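ABC transporter periplasmic substrate-binding protein (Desulfovibrio alaskensis, PDB 5MY5) binds tungstate in the periplasm and probably delivers it to an ABC transporter for uptake into the cell. Local coordinates at residues M70-H82 / Y224-K238. The protein carries 2 engineered substitutions. Sequence-based numbering, arbitrary orientation.
Sequences MGENCDVDILLVH and YSAIPVNPAHCPKVK
Two donors grip Asp77 O: Val229 N at 2.9 Å, coming from above the carbonyl plane, and a water that also bonds to Val229 O. Asp77 OD1 accepts the backbone N-H of Lys238, the N-cap residue of helix 239-250 (N to OD1 2.9 Å), again from above the plane, while OD2 takes Met29 N. In the mixed sheet of this PBP-type fold, strand 78-81 lies between parallel strand 27-33 and antiparallel strand 221-228, with paired backbone bonds between Leu79 and Ile227 and between Val81 and Ser225. Ile78 and Ala226 face helix 239-250; Val81 and Ile227 turn to helix 84-92. At the far end His82 CB makes a CH-pi contact over the Tyr224 ring, 4.0 Å from its centroid; His82 NE2 hydrogen-bonds Thr33 OG1, and Tyr224 OH bonds Thr36 OG1.

Beyond the strands, the Cys74-Cys234 disulfide (SG to SG 2.1 Å, chi3 -82°) starts from the Schellman motif closing helix 64-72. Beside it, chi1 of -175° swings the His233 ring out to the helix end, where protonated NE2 approaches a lone pair of Glu72 O at 2.9 Å. Strand pairing, disulfide and imidazole thus hold the two segments together at separate points.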
loop_
_atom_site.group_PDB
_atom_site.type_symbol
_atom_site.label_atom_id
_atom_site.label_comp_id
_atom_site.label_asym_id
_atom_site.label_seq_id
_atom_site.Cartn_x
_atom_site.Cartn_y
_atom_site.Cartn_z
ATOM N N MET A 70 -12.337 3.429 13.650
ATOM C CA MET A 70 -12.071 4.686 14.322
ATOM C C MET A 70 -12.870 5.824 13.720
ATOM O O MET A 70 -13.391 6.681 14.454
ATOM C CB MET A 70 -10.584 5.056 14.319
ATOM C CG MET A 70 -9.677 4.158 15.201
ATOM S SD MET A 70 -7.936 4.566 15.214
ATOM C CE MET A 70 -8.032 5.801 16.584
ATOM N N GLY A 71 -13.012 5.883 12.356
ATOM C CA GLY A 71 -13.838 6.865 11.725
ATOM C C GLY A 71 -15.299 6.677 12.054
ATOM O O GLY A 71 -16.004 7.635 12.409
ATOM N N GLU A 72 -15.771 5.430 11.971
ATOM C CA GLU A 72 -17.123 5.143 12.406
ATOM C C GLU A 72 -17.414 5.504 13.895
ATOM O O GLU A 72 -18.479 5.973 14.155
ATOM C CB GLU A 72 -17.413 3.658 12.174
ATOM C CG GLU A 72 -18.871 3.284 12.391
ATOM C CD GLU A 72 -19.122 1.811 12.115
ATOM O OE1 GLU A 72 -18.216 1.139 11.594
ATOM O OE2 GLU A 72 -20.278 1.374 12.413
ATOM N N ASN A 73 -16.453 5.354 14.798
ATOM C CA ASN A 73 -16.662 5.677 16.213
ATOM C C ASN A 73 -16.456 7.168 16.503
ATOM O O ASN A 73 -16.473 7.571 17.662
ATOM C CB ASN A 73 -15.709 4.849 17.034
ATOM C CG ASN A 73 -16.082 4.752 18.527
ATOM O OD1 ASN A 73 -17.188 4.273 18.903
ATOM N ND2 ASN A 73 -15.139 5.153 19.392
ATOM N N CYS A 74 -16.198 7.978 15.490
ATOM C CA CYS A 74 -16.006 9.420 15.614
ATOM C C CYS A 74 -14.715 9.753 16.349
ATOM O O CYS A 74 -14.599 10.852 16.938
ATOM C CB CYS A 74 -17.223 10.120 16.245
ATOM S SG CYS A 74 -18.772 9.857 15.328
ATOM N N ASP A 75 -13.763 8.840 16.365
ATOM C CA ASP A 75 -12.516 9.018 17.084
ATOM C C ASP A 75 -11.602 10.083 16.398
ATOM O O ASP A 75 -10.609 10.601 16.972
ATOM C CB ASP A 75 -11.719 7.719 17.238
ATOM C CG ASP A 75 -12.342 6.696 18.117
ATOM O OD1 ASP A 75 -12.852 7.112 19.163
ATOM O OD2 ASP A 75 -12.197 5.458 17.859
ATOM N N VAL A 76 -11.752 10.208 15.080
ATOM C CA VAL A 76 -10.882 10.969 14.198
ATOM C C VAL A 76 -11.678 11.805 13.208
ATOM O O VAL A 76 -12.874 11.589 12.954
ATOM C CB VAL A 76 -9.878 10.040 13.431
ATOM C CG1 VAL A 76 -8.949 9.299 14.347
ATOM C CG2 VAL A 76 -10.611 9.096 12.468
ATOM N N ASP A 77 -11.026 12.816 12.643
ATOM C CA ASP A 77 -11.584 13.692 11.689
ATOM C C ASP A 77 -11.458 13.276 10.204
ATOM O O ASP A 77 -12.175 13.749 9.329
ATOM C CB ASP A 77 -10.895 15.058 11.832
ATOM C CG ASP A 77 -10.945 15.589 13.271
ATOM O OD1 ASP A 77 -12.087 15.718 13.820
ATOM O OD2 ASP A 77 -9.887 15.861 13.880
ATOM N N ILE A 78 -10.456 12.440 9.942
ATOM C CA ILE A 78 -10.104 12.070 8.537
ATOM C C ILE A 78 -9.401 10.730 8.528
ATOM O O ILE A 78 -8.712 10.370 9.458
ATOM C CB ILE A 78 -9.205 13.192 7.934
ATOM C CG1 ILE A 78 -9.112 13.017 6.455
ATOM C CG2 ILE A 78 -7.887 13.265 8.638
ATOM C CD1 ILE A 78 -8.446 14.207 5.780
ATOM N N LEU A 79 -9.606 10.037 7.428
ATOM C CA LEU A 79 -8.923 8.798 7.156
ATOM C C LEU A 79 -7.926 9.061 6.000
ATOM O O LEU A 79 -8.245 9.722 5.030
ATOM C CB LEU A 79 -9.919 7.715 6.651
ATOM C CG LEU A 79 -11.032 7.335 7.568
ATOM C CD1 LEU A 79 -11.781 6.106 7.018
ATOM C CD2 LEU A 79 -10.660 7.150 8.995
ATOM N N LEU A 80 -6.828 8.338 6.091
ATOM C CA LEU A 80 -5.895 8.237 4.891
ATOM C C LEU A 80 -5.644 6.757 4.773
ATOM O O LEU A 80 -4.893 6.163 5.524
ATOM C CB LEU A 80 -4.589 9.030 5.138
ATOM C CG LEU A 80 -3.600 8.964 3.976
ATOM C CD1 LEU A 80 -4.138 9.560 2.687
ATOM C CD2 LEU A 80 -2.288 9.677 4.469
ATOM N N VAL A 81 -6.243 6.151 3.742
ATOM C CA VAL A 81 -6.221 4.677 3.649
ATOM C C VAL A 81 -6.076 4.262 2.195
ATOM O O VAL A 81 -5.944 5.130 1.316
ATOM C CB VAL A 81 -7.475 4.019 4.280
ATOM C CG1 VAL A 81 -7.447 4.200 5.814
ATOM C CG2 VAL A 81 -8.694 4.647 3.718
ATOM N N HIS A 82 -6.006 2.947 1.988
ATOM C CA HIS A 82 -5.682 2.429 0.648
ATOM C C HIS A 82 -6.394 1.114 0.400
ATOM O O HIS A 82 -5.748 0.070 0.202
ATOM C CB HIS A 82 -4.165 2.302 0.476
ATOM C CG HIS A 82 -3.481 1.670 1.631
ATOM N ND1 HIS A 82 -3.220 0.331 1.693
ATOM C CD2 HIS A 82 -3.012 2.194 2.807
ATOM C CE1 HIS A 82 -2.619 0.043 2.844
ATOM N NE2 HIS A 82 -2.489 1.166 3.550
ATOM N N TYR A 224 -4.033 5.384 -2.673
ATOM C CA TYR A 224 -4.424 6.097 -1.478
ATOM C C TYR A 224 -5.510 7.121 -1.704
ATOM O O TYR A 224 -5.434 7.883 -2.742
ATOM C CB TYR A 224 -3.251 6.880 -0.923
ATOM C CG TYR A 224 -2.398 6.070 -0.080
ATOM C CD1 TYR A 224 -1.493 5.173 -0.634
ATOM C CD2 TYR A 224 -2.479 6.153 1.290
ATOM C CE1 TYR A 224 -0.679 4.382 0.171
ATOM C CE2 TYR A 224 -1.694 5.383 2.110
ATOM C CZ TYR A 224 -0.765 4.488 1.555
ATOM O OH TYR A 224 0.010 3.737 2.382
ATOM N N SER A 225 -6.440 7.214 -0.748
ATOM C CA SER A 225 -7.424 8.287 -0.714
ATOM C C SER A 225 -7.530 8.878 0.679
ATOM O O SER A 225 -7.358 8.164 1.679
ATOM C CB SER A 225 -8.763 7.772 -1.147
ATOM O OG SER A 225 -8.639 7.235 -2.455
ATOM N N ALA A 226 -7.905 10.156 0.712
ATOM C CA ALA A 226 -8.311 10.770 1.964
ATOM C C ALA A 226 -9.805 10.820 2.032
ATOM O O ALA A 226 -10.488 11.024 0.973
ATOM C CB ALA A 226 -7.741 12.195 2.108
ATOM N N ILE A 227 -10.345 10.623 3.228
ATOM C CA ILE A 227 -11.823 10.674 3.417
ATOM C C ILE A 227 -12.104 11.401 4.706
ATOM O O ILE A 227 -11.893 10.896 5.808
ATOM C CB ILE A 227 -12.374 9.221 3.577
ATOM C CG1 ILE A 227 -11.990 8.355 2.382
ATOM C CG2 ILE A 227 -13.887 9.305 3.667
ATOM C CD1 ILE A 227 -12.196 6.840 2.586
ATOM N N PRO A 228 -12.650 12.635 4.597
ATOM C CA PRO A 228 -13.171 13.349 5.757
ATOM C C PRO A 228 -14.313 12.544 6.426
ATOM O O PRO A 228 -15.178 12.062 5.688
ATOM C CB PRO A 228 -13.662 14.674 5.181
ATOM C CG PRO A 228 -12.811 14.885 3.950
ATOM C CD PRO A 228 -12.710 13.446 3.381
ATOM N N VAL A 229 -14.278 12.493 7.713
ATOM C CA VAL A 229 -15.408 11.855 8.484
ATOM C C VAL A 229 -16.585 12.829 8.343
ATOM O O VAL A 229 -16.456 14.006 8.353
ATOM C CB VAL A 229 -14.963 11.596 9.894
ATOM C CG1 VAL A 229 -16.141 11.165 10.825
ATOM C CG2 VAL A 229 -13.911 10.527 9.949
ATOM N N ASN A 230 -17.777 12.273 8.160
ATOM C CA ASN A 230 -18.989 13.045 7.818
ATOM C C ASN A 230 -19.622 13.655 9.057
ATOM O O ASN A 230 -19.930 12.946 9.995
ATOM C CB ASN A 230 -19.976 12.106 7.128
ATOM C CG ASN A 230 -21.059 12.865 6.446
ATOM O OD1 ASN A 230 -21.464 13.928 6.866
ATOM N ND2 ASN A 230 -21.550 12.291 5.358
ATOM N N PRO A 231 -19.766 14.982 9.099
ATOM C CA PRO A 231 -20.382 15.671 10.258
ATOM C C PRO A 231 -21.845 15.260 10.551
ATOM O O PRO A 231 -22.321 15.370 11.684
ATOM C CB PRO A 231 -20.302 17.172 9.868
ATOM C CG PRO A 231 -19.433 17.231 8.719
ATOM C CD PRO A 231 -19.292 15.927 8.076
ATOM N N ALA A 232 -22.480 14.688 9.572
ATOM C CA ALA A 232 -23.823 14.100 9.799
ATOM C C ALA A 232 -23.787 12.886 10.660
ATOM O O ALA A 232 -24.780 12.578 11.349
ATOM C CB ALA A 232 -24.452 13.792 8.480
ATOM N N HIS A 233 -22.668 12.170 10.650
ATOM C CA HIS A 233 -22.474 11.011 11.548
ATOM C C HIS A 233 -21.766 11.407 12.836
ATOM O O HIS A 233 -22.059 10.866 13.925
ATOM C CB HIS A 233 -21.669 9.919 10.792
ATOM C CG HIS A 233 -21.499 8.645 11.556
ATOM N ND1 HIS A 233 -22.559 7.811 11.854
ATOM C CD2 HIS A 233 -20.407 8.096 12.140
ATOM C CE1 HIS A 233 -22.107 6.766 12.532
ATOM N NE2 HIS A 233 -20.797 6.924 12.738
ATOM N N CYS A 234 -20.834 12.373 12.757
ATOM C CA CYS A 234 -20.038 12.790 13.934
ATOM C C CYS A 234 -20.134 14.298 14.000
ATOM O O CYS A 234 -19.346 15.019 13.372
ATOM C CB CYS A 234 -18.582 12.358 13.694
ATOM S SG CYS A 234 -18.322 10.607 13.440
ATOM N N PRO A 235 -21.092 14.845 14.798
ATOM C CA PRO A 235 -21.325 16.265 14.537
ATOM C C PRO A 235 -20.223 17.164 15.041
ATOM O O PRO A 235 -20.228 18.328 14.613
ATOM C CB PRO A 235 -22.677 16.540 15.213
ATOM C CG PRO A 235 -23.364 15.234 15.101
ATOM C CD PRO A 235 -22.301 14.172 15.291
ATOM N N LYS A 236 -19.340 16.696 15.930
ATOM C CA LYS A 236 -18.274 17.538 16.463
ATOM C C LYS A 236 -16.968 17.394 15.653
ATOM O O LYS A 236 -15.907 17.823 16.133
ATOM C CB LYS A 236 -18.031 17.221 17.962
ATOM C CG LYS A 236 -19.276 17.561 18.811
ATOM C CD LYS A 236 -18.959 17.715 20.257
ATOM C CE LYS A 236 -20.242 18.078 21.015
ATOM N NZ LYS A 236 -19.911 18.612 22.366
ATOM N N VAL A 237 -17.030 16.661 14.539
ATOM C CA VAL A 237 -15.828 16.421 13.707
ATOM C C VAL A 237 -15.282 17.764 13.156
ATOM O O VAL A 237 -16.032 18.706 12.848
ATOM C CB VAL A 237 -16.143 15.421 12.545
ATOM C CG1 VAL A 237 -16.824 16.032 11.364
ATOM C CG2 VAL A 237 -14.878 14.753 12.102
ATOM N N LYS A 238 -13.944 17.832 13.032
ATOM C CA LYS A 238 -13.304 19.059 12.560
ATOM C C LYS A 238 -13.248 19.022 11.067
ATOM O O LYS A 238 -12.190 18.849 10.435
ATOM C CB LYS A 238 -11.910 19.213 13.205
ATOM C CG LYS A 238 -11.899 19.274 14.736
ATOM C CD LYS A 238 -12.628 20.512 15.215
ATOM C CE LYS A 238 -12.205 20.914 16.635
ATOM N NZ LYS A 238 -12.546 22.342 16.882
HETATM O O HOH W 1 -14.232 15.684 8.689
#